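Local coordinates for kinectin 1 (Kinesin receptor) (Legionella pneumophila, PDB 4MU6), which is a Legionella effector (LegC3) of unknown function, probably membrane-associated in full length, whose N-terminal coiled-coil domain forms this chain, at residues A[199-202]-A[203-206]; A[227-230]-A[231-234]. All blocks are in the same frame, centred on the assembly; numbering follows the deposited sequence.

Contact 1. Residues A[199-202]-A[203-206]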
loop_
_atom_site.group_PDB
_atom_site.type_symbol
_atom_site.label_atom_id
_atom_site.label_comp_id
_atom_site.label_asym_id
_atom_site.label_seq_id
_atom_site.Cartn_x
_atom_site.Cartn_y
_atom_site.Cartn_z
ATOM N N GLN A 199 -17.748 -7.573 -12.455
ATOM C CA GLN A 199 -16.705 -7.997 -11.535
ATOM C C GLN A 199 -15.803 -6.834 -11.142
ATOM O O GLN A 199 -15.441 -6.724 -9.982
ATOM C CB GLN A 199 -15.876 -9.153 -12.112
ATOM C CG GLN A 199 -16.574 -10.513 -12.015
ATOM C CD GLN A 199 -16.085 -11.520 -13.060
ATOM O OE1 GLN A 199 -14.892 -11.593 -13.365
ATOM N NE2 GLN A 199 -17.015 -12.297 -13.615
ATOM N N HIS A 200 -15.442 -5.970 -12.093
ATOM C CA HIS A 200 -14.548 -4.845 -11.778
ATOM C C HIS A 200 -15.234 -3.915 -10.792
ATOM O O HIS A 200 -14.584 -3.328 -9.924
ATOM C CB HIS A 200 -14.167 -4.033 -13.023
ATOM C CG HIS A 200 -13.178 -4.709 -13.924
ATOM N ND1 HIS A 200 -12.877 -4.227 -15.181
ATOM C CD2 HIS A 200 -12.421 -5.819 -13.755
ATOM C CE1 HIS A 200 -11.978 -5.014 -15.747
ATOM N NE2 HIS A 200 -11.688 -5.989 -14.905
ATOM N N HIS A 201 -16.546 -3.776 -10.960
ATOM C CA HIS A 201 -17.360 -2.886 -10.144
ATOM C C HIS A 201 -17.458 -3.387 -8.704
ATOM O O HIS A 201 -17.265 -2.629 -7.752
ATOM C CB HIS A 201 -18.758 -2.755 -10.747
ATOM C CG HIS A 201 -19.710 -1.979 -9.893
ATOM N ND1 HIS A 201 -20.726 -2.577 -9.173
ATOM C CD2 HIS A 201 -19.794 -0.654 -9.629
ATOM C CE1 HIS A 201 -21.396 -1.654 -8.508
ATOM N NE2 HIS A 201 -20.851 -0.477 -8.767
ATOM N N THR A 202 -17.765 -4.671 -8.558
ATOM C CA THR A 202 -17.785 -5.305 -7.255
ATOM C C THR A 202 -16.486 -5.044 -6.464
ATOM O O THR A 202 -16.544 -4.572 -5.326
ATOM C CB THR A 202 -18.098 -6.799 -7.386
ATOM O OG1 THR A 202 -19.447 -6.947 -7.858
ATOM C CG2 THR A 202 -17.975 -7.490 -6.048
ATOM N N LYS A 203 -15.326 -5.299 -7.073
ATOM C CA LYS A 203 -14.049 -5.027 -6.402
ATOM C C LYS A 203 -13.860 -3.551 -6.033
ATOM O O LYS A 203 -13.337 -3.240 -4.961
ATOM C CB LYS A 203 -12.863 -5.530 -7.238
ATOM C CG LYS A 203 -12.877 -7.027 -7.470
ATOM C CD LYS A 203 -11.761 -7.446 -8.405
ATOM C CE LYS A 203 -11.806 -8.929 -8.682
ATOM N NZ LYS A 203 -10.720 -9.329 -9.623
ATOM N N ARG A 204 -14.280 -2.643 -6.912
ATOM C CA ARG A 204 -14.190 -1.223 -6.603
ATOM C C ARG A 204 -15.069 -0.873 -5.402
ATOM O O ARG A 204 -14.642 -0.130 -4.511
ATOM C CB ARG A 204 -14.537 -0.351 -7.812
ATOM C CG ARG A 204 -13.418 -0.238 -8.833
ATOM C CD ARG A 204 -13.723 0.819 -9.906
ATOM N NE ARG A 204 -15.023 0.642 -10.555
ATOM C CZ ARG A 204 -15.214 -0.022 -11.695
ATOM N NH1 ARG A 204 -14.188 -0.577 -12.336
ATOM N NH2 ARG A 204 -16.432 -0.119 -12.208
ATOM N N VAL A 205 -16.277 -1.433 -5.367
ATOM C CA VAL A 205 -17.184 -1.241 -4.230
ATOM C C VAL A 205 -16.578 -1.756 -2.927
ATOM O O VAL A 205 -16.691 -1.113 -1.885
ATOM C CB VAL A 205 -18.558 -1.940 -4.469
ATOM C CG1 VAL A 205 -19.435 -1.892 -3.222
ATOM C CG2 VAL A 205 -19.280 -1.310 -5.652
ATOM N N LYS A 206 -15.942 -2.921 -2.977
ATOM C CA LYS A 206 -15.302 -3.468 -1.780
ATOM C C LYS A 206 -14.160 -2.562 -1.283
ATOM O O LYS A 206 -14.016 -2.332 -0.080
ATOM C CB LYS A 206 -14.798 -4.895 -2.046
ATOM C CG LYS A 206 -15.916 -5.958 -2.131
ATOM C CD LYS A 206 -15.459 -7.173 -2.967
ATOM C CE LYS A 206 -16.259 -8.434 -2.656
ATOM N NZ LYS A 206 -15.841 -9.581 -3.533
#
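The imidazole of His201 and the isopropyl group of Val205, one helical turn further on, meet face to methyl. Val205 CG2 sits 3.8 Å from the centroid of the His201 ring and 21° off its normal, a CH-pi contact over the face, displaced toward the CE1-NE2 side. With chi1 at 174° the His201 ring stands opposite the backbone N, which swings it along the helix toward Val205. Near the plane of that imidazole, at its edge, comes Arg204 NH2. The bend of the Arg204 chain at chi3 (-53°) folds it back along the preceding turn and lays one face of its guanidinium over His200 O and His201 CA, with NH1 3.5 Å from His200 CB. NH1 is claimed by helix 43-105, through a salt bridge to Asp87 and a hydrogen bond to Gln83; Asp87 also accepts from His200 ND1, tying two neighbouring side chains to one carboxylate. Thr202 and Lys206 run side by side: the extended lysine passes its CD, CE and NZ along Thr202 CG2, which NZ approaches to 3.9 Å. Beneath these side chains the backbone bonds are regular, the shortest being Val205 N to His201 O at 2.8 Å. These i to i+3 and i to i+4 pairings on a continuous alpha-helix, with Arg204 and His200 turned to a partner helix and His201, Thr202, Val205 and Lys206 exposed, are characteristic of a long helix in an extended coiled-coil domain.

Contact 2. Residues A[227-230]-A[231-234]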
loop_
_atom_site.group_PDB
_atom_site.type_symbol
_atom_site.label_atom_id
_atom_site.label_comp_id
_atom_site.label_asym_id
_atom_site.label_seq_id
_atom_site.Cartn_x
_atom_site.Cartn_y
_atom_site.Cartn_z
ATOM N N GLY A 227 -4.402 -6.525 -4.675
ATOM C CA GLY A 227 -3.369 -7.406 -4.153
ATOM C C GLY A 227 -1.964 -6.968 -4.539
ATOM O O GLY A 227 -1.037 -7.005 -3.727
ATOM N N LYS A 228 -1.818 -6.543 -5.788
ATOM C CA LYS A 228 -0.533 -6.099 -6.311
ATOM C C LYS A 228 -0.062 -4.829 -5.610
ATOM O O LYS A 228 1.133 -4.666 -5.354
ATOM C CB LYS A 228 -0.638 -5.847 -7.807
ATOM C CG LYS A 228 0.625 -5.230 -8.416
ATOM C CD LYS A 228 0.405 -4.897 -9.888
ATOM C CE LYS A 228 1.586 -4.128 -10.469
ATOM N NZ LYS A 228 1.421 -3.937 -11.941
ATOM N N ASN A 229 -1.002 -3.935 -5.301
ATOM C CA ASN A 229 -0.666 -2.702 -4.587
ATOM C C ASN A 229 -0.360 -2.891 -3.095
ATOM O O ASN A 229 0.538 -2.226 -2.561
ATOM C CB ASN A 229 -1.707 -1.606 -4.829
ATOM C CG ASN A 229 -1.593 -1.006 -6.222
ATOM O OD1 ASN A 229 -0.490 -0.891 -6.762
ATOM N ND2 ASN A 229 -2.726 -0.624 -6.811
ATOM N N GLN A 230 -1.072 -3.810 -2.441
ATOM C CA GLN A 230 -0.751 -4.201 -1.070
ATOM C C GLN A 230 0.714 -4.613 -0.980
ATOM O O GLN A 230 1.401 -4.315 0.003
ATOM C CB GLN A 230 -1.622 -5.374 -0.623
ATOM C CG GLN A 230 -3.115 -5.068 -0.603
ATOM C CD GLN A 230 -3.966 -6.291 -0.267
ATOM O OE1 GLN A 230 -3.446 -7.391 -0.058
ATOM N NE2 GLN A 230 -5.286 -6.105 -0.235
ATOM N N SER A 231 1.175 -5.303 -2.023
ATOM C CA SER A 231 2.528 -5.831 -2.091
ATOM C C SER A 231 3.555 -4.706 -2.142
ATOM O O SER A 231 4.557 -4.712 -1.419
ATOM C CB SER A 231 2.673 -6.695 -3.339
ATOM O OG SER A 231 3.170 -7.971 -2.993
ATOM N N ILE A 232 3.305 -3.747 -3.026
ATOM C CA ILE A 232 4.182 -2.604 -3.166
ATOM C C ILE A 232 4.221 -1.828 -1.854
ATOM O O ILE A 232 5.303 -1.462 -1.383
ATOM C CB ILE A 232 3.760 -1.739 -4.367
ATOM C CG1 ILE A 232 3.961 -2.549 -5.664
ATOM C CG2 ILE A 232 4.549 -0.445 -4.391
ATOM C CD1 ILE A 232 3.335 -1.960 -6.921
ATOM N N LEU A 233 3.053 -1.630 -1.237
ATOM C CA LEU A 233 2.977 -0.920 0.031
ATOM C C LEU A 233 3.758 -1.637 1.125
ATOM O O LEU A 233 4.546 -1.016 1.861
ATOM C CB LEU A 233 1.531 -0.716 0.486
ATOM C CG LEU A 233 1.422 -0.191 1.925
ATOM C CD1 LEU A 233 2.154 1.163 2.116
ATOM C CD2 LEU A 233 -0.038 -0.064 2.317
ATOM N N LEU A 234 3.553 -2.945 1.224
ATOM C CA LEU A 234 4.158 -3.681 2.321
ATOM C C LEU A 234 5.671 -3.764 2.186
ATOM O O LEU A 234 6.375 -3.778 3.194
ATOM C CB LEU A 234 3.530 -5.068 2.480
ATOM C CG LEU A 234 2.096 -5.064 3.035
ATOM C CD1 LEU A 234 1.451 -6.461 2.923
ATOM C CD2 LEU A 234 2.085 -4.573 4.475
#
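Gln230 and Leu234 meet through the backbone carbonyl of the former: Leu234 N donates to Gln230 O at 2.8 Å, while Leu234 CG rests 3.2 Å from the same oxygen. Leucine carbon thus packs beside an acceptor already used by the helix. The Gln230 side chain leads the other way, extended from CG, and its NE2 makes weak hydrogen bonds to the carbonyls of Leu222 and Leu225 in the loop before the helix. Ser231 closes the first turn, its N bonded to Gly227 O at 3.3 Å and its CB pressed on Lys228 O at 3.2 Å. Ile232 keeps CG1 beside its backbone N (chi1 -65°), which carries the branch back over the previous turn: CG1 lies 3.5 Å from Lys228 O, and CD1 runs alongside the Asn229 amide, 4.0 Å from OD1. That amide is oriented from outside, its ND2 donating to Gln76 and Glu79. Those two acceptors belong to helix 43-105, against which buried Leu233 also packs, touching Leu68 and Ser72 as well as Ile221, Leu222 and Leu225 of the loop; the opening turns of helix 227-273 are thereby fastened to both the long helix and the preceding connection.

From the N terminus, helix 43-105 comes first and serves both later sites. Contact 1 lies on helix 158-217, and contact 2 on the first two turns of helix 227-273, after the short connection between them. Each is local to one helix and closes no long loop; the two follow in series, neither nested nor crossed. Their centres stand 18 Å apart and their nearest atoms about 8 Å, without touching. What unites them is the shared partner: followed from its N-terminal end, helix 43-105 first meets helix 227-273 through residues 68-79 and then helix 158-217 through 80-87, the reverse of their order in the chain, within the elongated all-helical domain.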